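Local coordinates for glutamine amidotransferase domain-containing protein (Thermotoga maritima, PDB 1O1Y), which probably releases ammonia from glutamine and hands it to an acceptor, as glutamine amidotransferases of its class do, though its own acceptor is not established, at residues Gly27-Ile32 with Leu60-Gly65; Pro77-Glu82 with Ser103-Lys108; Glu88-Glu93 with Phe174-Ala179; Arg162-Glu167 with Val180-His185. All blocks are in the same frame, centred on the assembly; numbering follows the deposited sequence. Where two conformers were deposited one is given.

Contacts 1, 2 and 4 are buried, while contact 3 lies at the surface. Contacts 2 and 3 use the two ends of helix 78-92, which follows strand 60-63 of contact 1. Contacts 1, 3 and 4 all reach the same mixed sheet: contact 1 its parallel part, contact 4 its antiparallel part and contact 3 the hairpin of strands 173-176 and 179-182. Chemistry follows place. Contact 1 is purely aliphatic and selenomethionine packing, contact 2 lays a selenomethionine against a buried carboxylate, and contact 4 is built round two crossed phenyl rings. Contact 3 alone adds polar links across its segments, a weak bond and a water bridge at its solvent-exposed side.

Contact 1: Gly27-Ile32 with Leu60-Gly65; sequences GMMEDI and LVVLLG
M29, in the first turn of helix 28-35, stands with its CA 9.9 Å from the CA of V62, the nearest pair of CA atoms across the two segments. The fold is flavodoxin-like: strand 60-63 runs within the parallel part of the sheet, and helix 28-35 belongs to the beta-alpha-beta crossover joining strands 14-18 and 39-43. Strand residues alternate, V62 facing this helix while V61 and L63 face helix 78-92. The gap between helix and strand is bridged by one long side chain, the selenomethionine M29. Its CG lies anti to its own carbonyl carbon and CB to SE runs extended; the turn comes at the last torsion (chi3 -89°), which swings CE round toward L64. M29 and V62 therefore meet tip to tip, whereas M29 and L64 slide past one another in opposite directions. M29 also packs on L229 of helix 211-237 and on I99 and E187, the latter probably the glutamate of the Cys-His-Glu triad expected in this family. All three touching residues are buried and the meeting is wholly apolar. One methyl does the touching: CE of M29 lies 4.1 Å from CG1 of V62 and 4.0 Å from CD2 of L64.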
loop_
_atom_site.group_PDB
_atom_site.type_symbol
_atom_site.label_atom_id
_atom_site.label_comp_id
_atom_site.label_asym_id
_atom_site.label_seq_id
_atom_site.Cartn_x
_atom_site.Cartn_y
_atom_site.Cartn_z
ATOM N N GLY A 27 -8.445 -5.249 -0.985
ATOM C CA GLY A 27 -9.531 -4.289 -0.835
ATOM C C GLY A 27 -10.241 -4.084 -2.172
ATOM O O GLY A 27 -10.520 -5.056 -2.917
HETATM N N MSE A 28 -10.485 -2.826 -2.506
HETATM C CA MSE A 28 -11.178 -2.475 -3.748
HETATM C C MSE A 28 -10.332 -2.751 -4.977
HETATM O O MSE A 28 -10.884 -2.816 -6.081
HETATM C CB MSE A 28 -11.569 -0.989 -3.763
HETATM C CG MSE A 28 -12.545 -0.650 -2.661
HETATM SE SE MSE A 28 -13.385 1.130 -2.955
HETATM C CE MSE A 28 -12.047 2.262 -2.463
HETATM N N MSE A 29 -9.037 -2.989 -4.819
HETATM C CA MSE A 29 -8.231 -3.447 -5.960
HETATM C C MSE A 29 -8.727 -4.769 -6.484
HETATM O O MSE A 29 -8.694 -4.987 -7.702
HETATM C CB MSE A 29 -6.750 -3.515 -5.658
HETATM C CG MSE A 29 -6.096 -2.198 -5.481
HETATM SE SE MSE A 29 -4.184 -2.361 -5.156
HETATM C CE MSE A 29 -4.283 -2.517 -3.227
ATOM N N GLU A 30 -9.223 -5.652 -5.606
ATOM C CA GLU A 30 -9.804 -6.918 -6.084
ATOM C C GLU A 30 -11.003 -6.703 -7.045
ATOM O O GLU A 30 -11.127 -7.375 -8.079
ATOM C CB GLU A 30 -10.248 -7.791 -4.900
ATOM C CG GLU A 30 -10.176 -9.247 -5.177
ATOM C CD GLU A 30 -10.416 -10.045 -3.910
ATOM O OE1 GLU A 30 -9.491 -10.200 -3.079
ATOM O OE2 GLU A 30 -11.555 -10.464 -3.746
ATOM N N ASP A 31 -11.883 -5.793 -6.665
ATOM C CA ASP A 31 -13.019 -5.408 -7.452
ATOM C C ASP A 31 -12.562 -4.833 -8.811
ATOM O O ASP A 31 -13.134 -5.159 -9.860
ATOM C CB ASP A 31 -13.829 -4.348 -6.712
ATOM C CG ASP A 31 -14.369 -4.857 -5.357
ATOM O OD1 ASP A 31 -14.819 -6.027 -5.302
ATOM O OD2 ASP A 31 -14.407 -4.131 -4.353
ATOM N N ILE A 32 -11.559 -3.974 -8.758
ATOM C CA ILE A 32 -11.015 -3.399 -9.984
ATOM C C ILE A 32 -10.391 -4.453 -10.877
ATOM O O ILE A 32 -10.615 -4.450 -12.087
ATOM C CB ILE A 32 -10.041 -2.291 -9.687
ATOM C CG1 ILE A 32 -10.753 -1.131 -9.011
ATOM C CG2 ILE A 32 -9.348 -1.849 -10.992
ATOM C CD1 ILE A 32 -9.827 -0.117 -8.414
ATOM N N LEU A 60 2.442 -6.365 -12.553
ATOM C CA LEU A 60 2.366 -5.480 -11.425
ATOM C C LEU A 60 2.510 -6.350 -10.184
ATOM O O LEU A 60 1.959 -7.442 -10.107
ATOM C CB LEU A 60 1.003 -4.783 -11.380
ATOM C CG LEU A 60 0.652 -3.987 -10.143
ATOM C CD1 LEU A 60 1.537 -2.754 -9.991
ATOM C CD2 LEU A 60 -0.862 -3.592 -10.199
ATOM N N VAL A 61 3.230 -5.828 -9.222
ATOM C CA VAL A 61 3.338 -6.433 -7.918
ATOM C C VAL A 61 2.834 -5.448 -6.908
ATOM O O VAL A 61 3.295 -4.303 -6.858
ATOM C CB VAL A 61 4.791 -6.830 -7.584
ATOM C CG1 VAL A 61 4.858 -7.429 -6.134
ATOM C CG2 VAL A 61 5.320 -7.820 -8.617
ATOM N N VAL A 62 1.936 -5.906 -6.051
ATOM C CA VAL A 62 1.446 -5.088 -4.944
ATOM C C VAL A 62 1.914 -5.712 -3.631
ATOM O O VAL A 62 1.680 -6.882 -3.391
ATOM C CB VAL A 62 -0.084 -5.038 -4.961
ATOM C CG1 VAL A 62 -0.640 -4.192 -3.801
ATOM C CG2 VAL A 62 -0.598 -4.478 -6.257
ATOM N N LEU A 63 2.595 -4.920 -2.815
ATOM C CA LEU A 63 3.014 -5.356 -1.493
ATOM C C LEU A 63 2.178 -4.647 -0.427
ATOM O O LEU A 63 2.275 -3.452 -0.243
ATOM C CB LEU A 63 4.482 -5.071 -1.305
ATOM C CG LEU A 63 5.116 -5.526 0.022
ATOM C CD1 LEU A 63 5.021 -7.023 0.170
ATOM C CD2 LEU A 63 6.558 -5.101 0.133
ATOM N N LEU A 64 1.326 -5.420 0.217
ATOM C CA LEU A 64 0.330 -4.904 1.141
ATOM C C LEU A 64 0.895 -4.630 2.554
ATOM O O LEU A 64 2.069 -4.883 2.831
ATOM C CB LEU A 64 -0.859 -5.865 1.201
ATOM C CG LEU A 64 -1.587 -6.001 -0.152
ATOM C CD1 LEU A 64 -2.417 -7.268 -0.190
ATOM C CD2 LEU A 64 -2.399 -4.746 -0.450
ATOM N N GLY A 65 0.045 -4.077 3.423
ATOM C CA GLY A 65 0.445 -3.612 4.734
ATOM C C GLY A 65 0.564 -4.737 5.747
ATOM O O GLY A 65 0.416 -5.923 5.446
#

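Contact 2: Pro77-Glu82 with Ser103-Lys108; sequences PFLKYE and SQMLAK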
loop_
_atom_site.group_PDB
_atom_site.type_symbol
_atom_site.label_atom_id
_atom_site.label_comp_id
_atom_site.label_asym_id
_atom_site.label_seq_id
_atom_site.Cartn_x
_atom_site.Cartn_y
_atom_site.Cartn_z
ATOM N N PRO A 77 10.688 -14.288 9.590
ATOM C CA PRO A 77 11.655 -14.684 8.555
ATOM C C PRO A 77 11.134 -14.584 7.113
ATOM O O PRO A 77 11.957 -14.430 6.201
ATOM C CB PRO A 77 11.978 -16.135 8.904
ATOM C CG PRO A 77 11.616 -16.313 10.305
ATOM C CD PRO A 77 10.495 -15.370 10.583
ATOM N N PHE A 78 9.818 -14.640 6.911
ATOM C CA PHE A 78 9.254 -14.419 5.576
ATOM C C PHE A 78 9.635 -13.076 4.967
ATOM O O PHE A 78 9.633 -12.942 3.744
ATOM C CB PHE A 78 7.712 -14.610 5.536
ATOM C CG PHE A 78 6.951 -13.770 6.518
ATOM C CD1 PHE A 78 6.572 -12.477 6.221
ATOM C CD2 PHE A 78 6.598 -14.301 7.760
ATOM C CE1 PHE A 78 5.863 -11.691 7.163
ATOM C CE2 PHE A 78 5.888 -13.542 8.692
ATOM C CZ PHE A 78 5.528 -12.240 8.398
ATOM N N LEU A 79 9.925 -12.071 5.805
ATOM C CA LEU A 79 10.320 -10.770 5.313
ATOM C C LEU A 79 11.623 -10.826 4.547
ATOM O O LEU A 79 11.786 -10.063 3.584
ATOM C CB LEU A 79 10.422 -9.712 6.422
ATOM C CG LEU A 79 9.185 -9.329 7.233
ATOM C CD1 LEU A 79 9.549 -8.412 8.381
ATOM C CD2 LEU A 79 8.135 -8.715 6.345
ATOM N N LYS A 80 12.540 -11.700 4.926
ATOM C CA LYS A 80 13.791 -11.850 4.211
ATOM C C LYS A 80 13.539 -12.218 2.733
ATOM O O LYS A 80 14.146 -11.666 1.835
ATOM C CB LYS A 80 14.670 -12.901 4.914
ATOM C CG LYS A 80 16.048 -13.017 4.335
ATOM N N TYR A 81 12.629 -13.160 2.506
ATOM C CA TYR A 81 12.239 -13.549 1.144
ATOM C C TYR A 81 11.598 -12.391 0.381
ATOM O O TYR A 81 11.880 -12.163 -0.800
ATOM C CB TYR A 81 11.266 -14.725 1.235
ATOM C CG TYR A 81 10.764 -15.229 -0.076
ATOM C CD1 TYR A 81 11.631 -15.740 -1.013
ATOM C CD2 TYR A 81 9.411 -15.189 -0.392
ATOM C CE1 TYR A 81 11.148 -16.237 -2.242
ATOM C CE2 TYR A 81 8.932 -15.665 -1.628
ATOM C CZ TYR A 81 9.798 -16.170 -2.539
ATOM O OH TYR A 81 9.354 -16.671 -3.757
ATOM N N GLU A 82 10.723 -11.656 1.059
ATOM C CA GLU A 82 10.088 -10.496 0.480
ATOM C C GLU A 82 11.070 -9.435 0.101
ATOM O O GLU A 82 10.971 -8.877 -0.982
ATOM C CB GLU A 82 9.078 -9.896 1.438
ATOM C CG GLU A 82 7.890 -10.811 1.670
ATOM C CD GLU A 82 6.829 -10.174 2.552
ATOM O OE1 GLU A 82 6.758 -8.943 2.613
ATOM O OE2 GLU A 82 6.057 -10.930 3.179
ATOM N N SER A 103 5.248 0.166 1.712
ATOM C CA SER A 103 5.962 1.391 1.370
ATOM C C SER A 103 7.243 1.513 2.196
ATOM O O SER A 103 8.260 2.002 1.698
ATOM C CB SER A 103 5.084 2.653 1.569
ATOM O OG SER A 103 4.777 2.904 2.953
ATOM N N GLN A 104 7.187 1.111 3.454
ATOM C CA GLN A 104 8.345 1.174 4.351
ATOM C C GLN A 104 9.405 0.164 3.933
ATOM O O GLN A 104 10.596 0.458 3.937
ATOM C CB GLN A 104 7.877 0.882 5.773
ATOM C CG GLN A 104 7.025 2.002 6.291
ATOM C CD GLN A 104 6.222 1.644 7.487
ATOM O OE1 GLN A 104 6.316 0.535 8.037
ATOM N NE2 GLN A 104 5.408 2.586 7.914
HETATM N N MSE A 105 8.979 -1.022 3.503
HETATM C CA MSE A 105 9.921 -2.037 3.019
HETATM C C MSE A 105 10.601 -1.574 1.747
HETATM O O MSE A 105 11.798 -1.797 1.560
HETATM C CB MSE A 105 9.205 -3.376 2.800
HETATM C CG MSE A 105 8.748 -3.985 4.132
HETATM SE SE MSE A 105 7.781 -5.639 3.896
HETATM C CE MSE A 105 9.215 -6.743 3.266
ATOM N N LEU A 106 9.852 -0.924 0.873
ATOM C CA LEU A 106 10.433 -0.370 -0.341
ATOM C C LEU A 106 11.460 0.720 0.007
ATOM O O LEU A 106 12.562 0.757 -0.550
ATOM C CB LEU A 106 9.343 0.213 -1.263
ATOM C CG LEU A 106 9.843 0.912 -2.545
ATOM C CD1 LEU A 106 10.613 -0.008 -3.473
ATOM C CD2 LEU A 106 8.655 1.550 -3.299
ATOM N N ALA A 107 11.097 1.630 0.901
ATOM C CA ALA A 107 12.018 2.689 1.339
ATOM C C ALA A 107 13.322 2.126 1.887
ATOM O O ALA A 107 14.399 2.616 1.598
ATOM C CB ALA A 107 11.372 3.553 2.379
ATOM N N LYS A 108 13.220 1.085 2.703
ATOM C CA LYS A 108 14.392 0.416 3.248
ATOM C C LYS A 108 15.308 -0.162 2.148
ATOM O O LYS A 108 16.511 -0.018 2.206
ATOM C CB LYS A 108 13.954 -0.693 4.240
ATOM C CG LYS A 108 15.101 -1.513 4.760
ATOM C CD LYS A 108 14.612 -2.549 5.797
ATOM C CE LYS A 108 15.612 -3.694 5.955
ATOM N NZ LYS A 108 15.258 -4.734 6.996
#
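M105 reaches from helix 102-109 across to helix 78-92, and both L79 and E82 cross its chain at about a right angle. The selenomethionine is extended as far as SE and then bends (chi3 68°), placing CE beside two residues about one helical turn apart. At the first, CD2 of L79 touches the end of the chain, 3.8 Å from CE and 3.9 Å from SE of M105. At the second, E82 offers both ends of its side chain: its CB is 3.6 Å from CE of M105, and its OE1 is 3.4 Å from the same methyl. Helix 102-109 follows the modified cysteine at position 100, an arrangement consistent with the nucleophile elbow of glutamine amidotransferases of this class, and M105 joins it to helix 78-92 next door. E82 is buried, yet its carboxylate has polar partners: OE2 bonds to OG1 of T45, and OE1 to NE2 of H20. Those bonds probably fix the rotation of the carboxylate, and with it the oxygen turned to the selenomethionine. L63 of strand 60-63 packs against both E82 and M105, its CD1 lying 3.6 Å from OE1 of E82.

Contact 3: Glu88-Glu93 with Phe174-Ala179; sequences EILKKE and FVYGKA
L90 meets both A179 and Y176 through a single methyl, CD2, near the end of helix 78-92. That methyl lies 3.8 Å from CB of A179 and 4.1 Å from CD2 of Y176, coming to the tyrosine ring at its edge and near its plane rather than over a face; the two side chains cross at about a right angle. A second, polar meeting lies at the solvent-exposed side. K178 sends NZ to the backbone O of E93, a weak hydrogen bond of 3.1 Å, and its CE is almost as close to that oxygen at 3.2 Å. The lysine chain bends at chi3 (82°) to bring its end there. The charged groups themselves stay apart, with OE2 of E93 and NZ of K178 separated by 5.4 Å, but a water joins them: it donates to OE2 of E93 and accepts from NZ of K178.

Backbone turns position both partners. E93, the first residue to leave helical geometry, has positive phi (55°) in a Schellman motif, and its O meets the lysine. On the other side, a type II' turn from Y176 to A179, with G177 and K178 at its corners, closes a tight hairpin; N of A179 bonds to O of Y176 at 2.9 Å. Further out, V109 of helix 102-109 also packs on L90, and A179 touches L106 of that helix and F96 of strand 96-98. The hairpin thus sits with its turn beside the C-terminal end of helix 78-92, strand 179-182 pairing antiparallel with 173-176 and parallel with 96-98.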
loop_
_atom_site.group_PDB
_atom_site.type_symbol
_atom_site.label_atom_id
_atom_site.label_comp_id
_atom_site.label_asym_id
_atom_site.label_seq_id
_atom_site.Cartn_x
_atom_site.Cartn_y
_atom_site.Cartn_z
ATOM N N GLU A 88 14.693 -7.891 -6.659
ATOM C CA GLU A 88 14.567 -8.417 -8.020
ATOM C C GLU A 88 13.565 -7.598 -8.844
ATOM O O GLU A 88 13.773 -7.368 -10.049
ATOM C CB GLU A 88 14.085 -9.847 -8.016
ATOM C CG GLU A 88 14.994 -10.891 -7.422
ATOM C CD GLU A 88 14.355 -12.269 -7.563
ATOM O OE1 GLU A 88 14.075 -12.681 -8.735
ATOM O OE2 GLU A 88 14.104 -12.916 -6.509
ATOM N N ILE A 89 12.490 -7.186 -8.203
ATOM C CA ILE A 89 11.444 -6.392 -8.849
ATOM C C ILE A 89 12.012 -5.035 -9.316
ATOM O O ILE A 89 11.763 -4.585 -10.436
ATOM C CB ILE A 89 10.240 -6.213 -7.904
ATOM C CG1 ILE A 89 9.419 -7.498 -7.790
ATOM C CG2 ILE A 89 9.343 -5.050 -8.370
ATOM C CD1 ILE A 89 8.560 -7.621 -6.537
ATOM N N LEU A 90 12.858 -4.420 -8.497
ATOM C CA LEU A 90 13.522 -3.196 -8.908
ATOM C C LEU A 90 14.479 -3.432 -10.037
ATOM O O LEU A 90 14.519 -2.638 -10.966
ATOM C CB LEU A 90 14.251 -2.564 -7.725
ATOM C CG LEU A 90 13.352 -2.069 -6.640
ATOM C CD1 LEU A 90 14.153 -1.747 -5.419
ATOM C CD2 LEU A 90 12.573 -0.807 -7.068
ATOM N N LYS A 91 15.254 -4.513 -9.986
ATOM C CA LYS A 91 16.215 -4.784 -11.034
ATOM C C LYS A 91 15.541 -5.031 -12.370
ATOM O O LYS A 91 16.056 -4.623 -13.420
ATOM C CB LYS A 91 17.089 -5.997 -10.677
ATOM C CG LYS A 91 18.130 -6.319 -11.733
ATOM C CD LYS A 91 18.887 -7.613 -11.450
ATOM C CE LYS A 91 19.862 -7.935 -12.605
ATOM N NZ LYS A 91 21.187 -8.380 -12.115
ATOM N N LYS A 92 14.395 -5.708 -12.340
ATOM C CA LYS A 92 13.691 -6.121 -13.563
ATOM C C LYS A 92 12.730 -5.004 -13.989
ATOM O O LYS A 92 12.073 -5.128 -14.998
ATOM C CB LYS A 92 12.883 -7.395 -13.301
ATOM C CG LYS A 92 13.699 -8.704 -13.230
ATOM C CD LYS A 92 12.861 -9.841 -12.548
ATOM C CE LYS A 92 13.715 -11.070 -12.142
ATOM N NZ LYS A 92 14.510 -11.566 -13.278
ATOM N N GLU A 93 12.640 -3.958 -13.172
ATOM C CA GLU A 93 11.802 -2.770 -13.416
ATOM C C GLU A 93 10.344 -3.141 -13.647
ATOM O O GLU A 93 9.689 -2.613 -14.553
ATOM C CB GLU A 93 12.420 -1.942 -14.587
ATOM C CG GLU A 93 13.855 -1.525 -14.279
ATOM C CD GLU A 93 14.479 -0.698 -15.385
ATOM O OE1 GLU A 93 15.630 -0.991 -15.766
ATOM O OE2 GLU A 93 13.809 0.237 -15.866
ATOM N N PHE A 174 5.901 8.161 -2.296
ATOM C CA PHE A 174 7.034 8.437 -3.142
ATOM C C PHE A 174 7.036 7.513 -4.329
ATOM O O PHE A 174 6.368 6.510 -4.338
ATOM C CB PHE A 174 8.355 8.344 -2.363
ATOM C CG PHE A 174 8.678 6.952 -1.878
ATOM C CD1 PHE A 174 8.206 6.492 -0.652
ATOM C CD2 PHE A 174 9.422 6.092 -2.673
ATOM C CE1 PHE A 174 8.506 5.210 -0.227
ATOM C CE2 PHE A 174 9.743 4.794 -2.227
ATOM C CZ PHE A 174 9.272 4.356 -1.011
ATOM N N VAL A 175 7.816 7.896 -5.326
ATOM C CA VAL A 175 8.001 7.113 -6.530
ATOM C C VAL A 175 9.512 7.032 -6.846
ATOM O O VAL A 175 10.286 7.989 -6.639
ATOM C CB VAL A 175 7.264 7.739 -7.751
ATOM C CG1 VAL A 175 7.635 7.036 -9.055
ATOM C CG2 VAL A 175 5.782 7.744 -7.544
ATOM N N TYR A 176 9.916 5.868 -7.309
ATOM C CA TYR A 176 11.280 5.596 -7.773
ATOM C C TYR A 176 11.143 4.687 -8.974
ATOM O O TYR A 176 10.816 3.529 -8.833
ATOM C CB TYR A 176 12.091 4.906 -6.671
ATOM C CG TYR A 176 13.475 4.457 -7.108
ATOM C CD1 TYR A 176 14.521 5.339 -7.179
ATOM C CD2 TYR A 176 13.702 3.147 -7.491
ATOM C CE1 TYR A 176 15.771 4.912 -7.621
ATOM C CE2 TYR A 176 14.945 2.727 -7.909
ATOM C CZ TYR A 176 15.966 3.617 -7.973
ATOM O OH TYR A 176 17.213 3.206 -8.401
ATOM N N GLY A 177 11.338 5.234 -10.164
ATOM C CA GLY A 177 11.193 4.466 -11.399
ATOM C C GLY A 177 9.742 4.064 -11.545
ATOM O O GLY A 177 8.842 4.899 -11.458
ATOM N N LYS A 178 9.516 2.754 -11.687
ATOM C CA LYS A 178 8.175 2.188 -11.716
ATOM C C LYS A 178 7.674 1.666 -10.377
ATOM O O LYS A 178 6.612 1.018 -10.312
ATOM C CB LYS A 178 8.143 1.108 -12.770
ATOM C CG LYS A 178 8.372 1.729 -14.151
ATOM C CD LYS A 178 9.009 0.762 -15.119
ATOM C CE LYS A 178 8.041 -0.189 -15.770
ATOM N NZ LYS A 178 8.696 -0.927 -16.946
ATOM N N ALA A 179 8.410 1.973 -9.315
ATOM C CA ALA A 179 8.026 1.581 -7.962
ATOM C C ALA A 179 7.456 2.748 -7.186
ATOM O O ALA A 179 8.000 3.856 -7.195
ATOM C CB ALA A 179 9.222 1.001 -7.207
HETATM O O HOH W 1 11.698 -0.459 -18.002
#

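Contact 4: Arg162-Glu167 with Val180-His185; sequences RVFTSE and VGLQFH
A T-shaped aromatic pair, F164 with F184, spans the antiparallel part of the sheet, where strand 173-176 lies between strands 161-165 and 179-182. The ring planes stand at 85° with centroids 5.1 Å apart. F184 supplies the edge: its CE1 lies 3.8 Å from CG of F164 and its CZ 3.8 Å from CD2 of F164, so that the CE1-CZ side comes down over one face of the F164 ring, offset toward its rim. F184 can do this because its CG sits between its backbone N and carbonyl carbon (chi1 55°). L182 adds a methyl obliquely, its CD2 4.0 Å from CE2 of F164.

V163 and F164 form a classic beta bulge within strand 161-165, both facing G173. Beyond the pair, F137 forms another edge-to-face pair with the F164 ring, and V128 of strand 125-130 touches both phenylalanines. Replacing F164 by an alanine would probably open a gap beside F184 and L182, leaving the edge of F184 and the methyl of L182 without the ring they share and F184 freer to turn.

L182 closes its strand, and the chain continues through F184 directly to H185. That histidine bonds through NE2 to OD1 of the modified cysteine at position 100 and through ND1 to OE2 of E187, consistent with the Cys-His-Glu triad of glutamine amidotransferases of this class. The F184 ring, one residue before H185, packs also on V146 and Q148 of strand 143-150.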
loop_
_atom_site.group_PDB
_atom_site.type_symbol
_atom_site.label_atom_id
_atom_site.label_comp_id
_atom_site.label_asym_id
_atom_site.label_seq_id
_atom_site.Cartn_x
_atom_site.Cartn_y
_atom_site.Cartn_z
ATOM N N ARG A 162 9.327 12.566 -3.758
ATOM C CA ARG A 162 8.170 12.633 -2.861
ATOM C C ARG A 162 6.942 13.054 -3.662
ATOM O O ARG A 162 7.007 14.009 -4.427
ATOM C CB ARG A 162 8.369 13.686 -1.773
ATOM C CG ARG A 162 7.238 13.706 -0.730
ATOM C CD ARG A 162 7.407 14.742 0.375
ATOM N NE ARG A 162 8.591 14.463 1.196
ATOM C CZ ARG A 162 9.748 15.112 1.167
ATOM N NH1 ARG A 162 9.984 16.180 0.377
ATOM N NH2 ARG A 162 10.711 14.678 1.974
ATOM N N VAL A 163 5.862 12.308 -3.510
ATOM C CA VAL A 163 4.603 12.613 -4.176
ATOM C C VAL A 163 3.524 13.061 -3.195
ATOM O O VAL A 163 2.645 13.853 -3.588
ATOM C CB VAL A 163 4.133 11.428 -5.049
ATOM C CG1 VAL A 163 2.794 11.728 -5.761
ATOM C CG2 VAL A 163 5.177 11.182 -6.135
ATOM N N PHE A 164 3.530 12.523 -1.993
ATOM C CA PHE A 164 2.603 12.938 -0.966
ATOM C C PHE A 164 3.276 13.296 0.349
ATOM O O PHE A 164 4.206 12.618 0.811
ATOM C CB PHE A 164 1.538 11.877 -0.686
ATOM C CG PHE A 164 0.652 11.565 -1.881
ATOM C CD1 PHE A 164 -0.481 12.351 -2.169
ATOM C CD2 PHE A 164 0.984 10.536 -2.735
ATOM C CE1 PHE A 164 -1.276 12.084 -3.264
ATOM C CE2 PHE A 164 0.186 10.290 -3.834
ATOM C CZ PHE A 164 -0.939 11.075 -4.105
ATOM N N THR A 165 2.709 14.305 0.987
ATOM C CA THR A 165 3.069 14.709 2.336
ATOM C C THR A 165 1.838 14.845 3.223
ATOM O O THR A 165 0.731 14.614 2.794
ATOM C CB THR A 165 3.902 16.005 2.251
ATOM O OG1 THR A 165 4.566 16.268 3.499
ATOM C CG2 THR A 165 3.021 17.209 2.001
ATOM N N SER A 166 2.053 15.238 4.475
ATOM C CA SER A 166 0.969 15.491 5.393
ATOM C C SER A 166 1.420 16.395 6.514
ATOM O O SER A 166 2.612 16.650 6.710
ATOM C CB SER A 166 0.429 14.202 5.992
ATOM O OG SER A 166 1.390 13.543 6.823
ATOM N N GLU A 167 0.453 16.870 7.283
ATOM C CA GLU A 167 0.776 17.624 8.464
ATOM C C GLU A 167 1.567 16.829 9.508
ATOM O O GLU A 167 2.540 17.343 10.060
ATOM C CB GLU A 167 -0.483 18.243 9.050
ATOM C CG GLU A 167 -0.169 19.376 9.989
ATOM C CD GLU A 167 -1.377 20.223 10.247
ATOM O OE1 GLU A 167 -2.140 19.844 11.160
ATOM O OE2 GLU A 167 -1.571 21.230 9.523
ATOM N N VAL A 180 6.347 2.462 -6.539
ATOM C CA VAL A 180 5.552 3.442 -5.830
ATOM C C VAL A 180 5.383 2.971 -4.420
ATOM O O VAL A 180 5.090 1.811 -4.181
ATOM C CB VAL A 180 4.171 3.599 -6.514
ATOM C CG1 VAL A 180 3.245 4.555 -5.728
ATOM C CG2 VAL A 180 4.318 4.020 -7.982
ATOM N N GLY A 181 5.566 3.855 -3.458
ATOM C CA GLY A 181 5.238 3.568 -2.073
ATOM C C GLY A 181 4.229 4.555 -1.546
ATOM O O GLY A 181 4.434 5.744 -1.645
ATOM N N LEU A 182 3.144 4.052 -0.967
ATOM C CA LEU A 182 2.125 4.895 -0.320
ATOM C C LEU A 182 1.970 4.443 1.104
ATOM O O LEU A 182 1.746 3.284 1.349
ATOM C CB LEU A 182 0.777 4.779 -1.053
ATOM C CG LEU A 182 0.683 5.175 -2.504
ATOM C CD1 LEU A 182 -0.771 5.005 -3.011
ATOM C CD2 LEU A 182 1.182 6.580 -2.718
ATOM N N GLN A 183 2.102 5.357 2.055
ATOM C CA GLN A 183 1.921 5.012 3.451
ATOM C C GLN A 183 0.442 4.669 3.763
ATOM O O GLN A 183 0.124 3.828 4.633
ATOM C CB GLN A 183 2.410 6.168 4.313
ATOM C CG GLN A 183 2.202 5.964 5.792
ATOM C CD GLN A 183 3.115 4.879 6.325
ATOM O OE1 GLN A 183 4.306 5.133 6.517
ATOM N NE2 GLN A 183 2.570 3.674 6.554
ATOM N N PHE A 184 -0.452 5.344 3.032
ATOM C CA PHE A 184 -1.883 5.353 3.281
ATOM C C PHE A 184 -2.683 4.377 2.382
ATOM O O PHE A 184 -2.160 3.811 1.379
ATOM C CB PHE A 184 -2.412 6.783 3.104
ATOM C CG PHE A 184 -2.071 7.384 1.778
ATOM C CD1 PHE A 184 -0.928 8.191 1.627
ATOM C CD2 PHE A 184 -2.929 7.222 0.691
ATOM C CE1 PHE A 184 -0.615 8.737 0.384
ATOM C CE2 PHE A 184 -2.627 7.771 -0.510
ATOM C CZ PHE A 184 -1.476 8.549 -0.685
ATOM N N HIS A 185 -3.973 4.287 2.679
ATOM C CA HIS A 185 -4.884 3.376 1.997
ATOM C C HIS A 185 -5.927 4.150 1.207
ATOM O O HIS A 185 -6.677 4.967 1.775
ATOM C CB HIS A 185 -5.585 2.525 3.046
ATOM C CG HIS A 185 -4.650 1.674 3.826
ATOM N ND1 HIS A 185 -4.264 0.416 3.411
ATOM C CD2 HIS A 185 -3.995 1.909 4.988
ATOM C CE1 HIS A 185 -3.439 -0.106 4.310
ATOM N NE2 HIS A 185 -3.256 0.778 5.274
#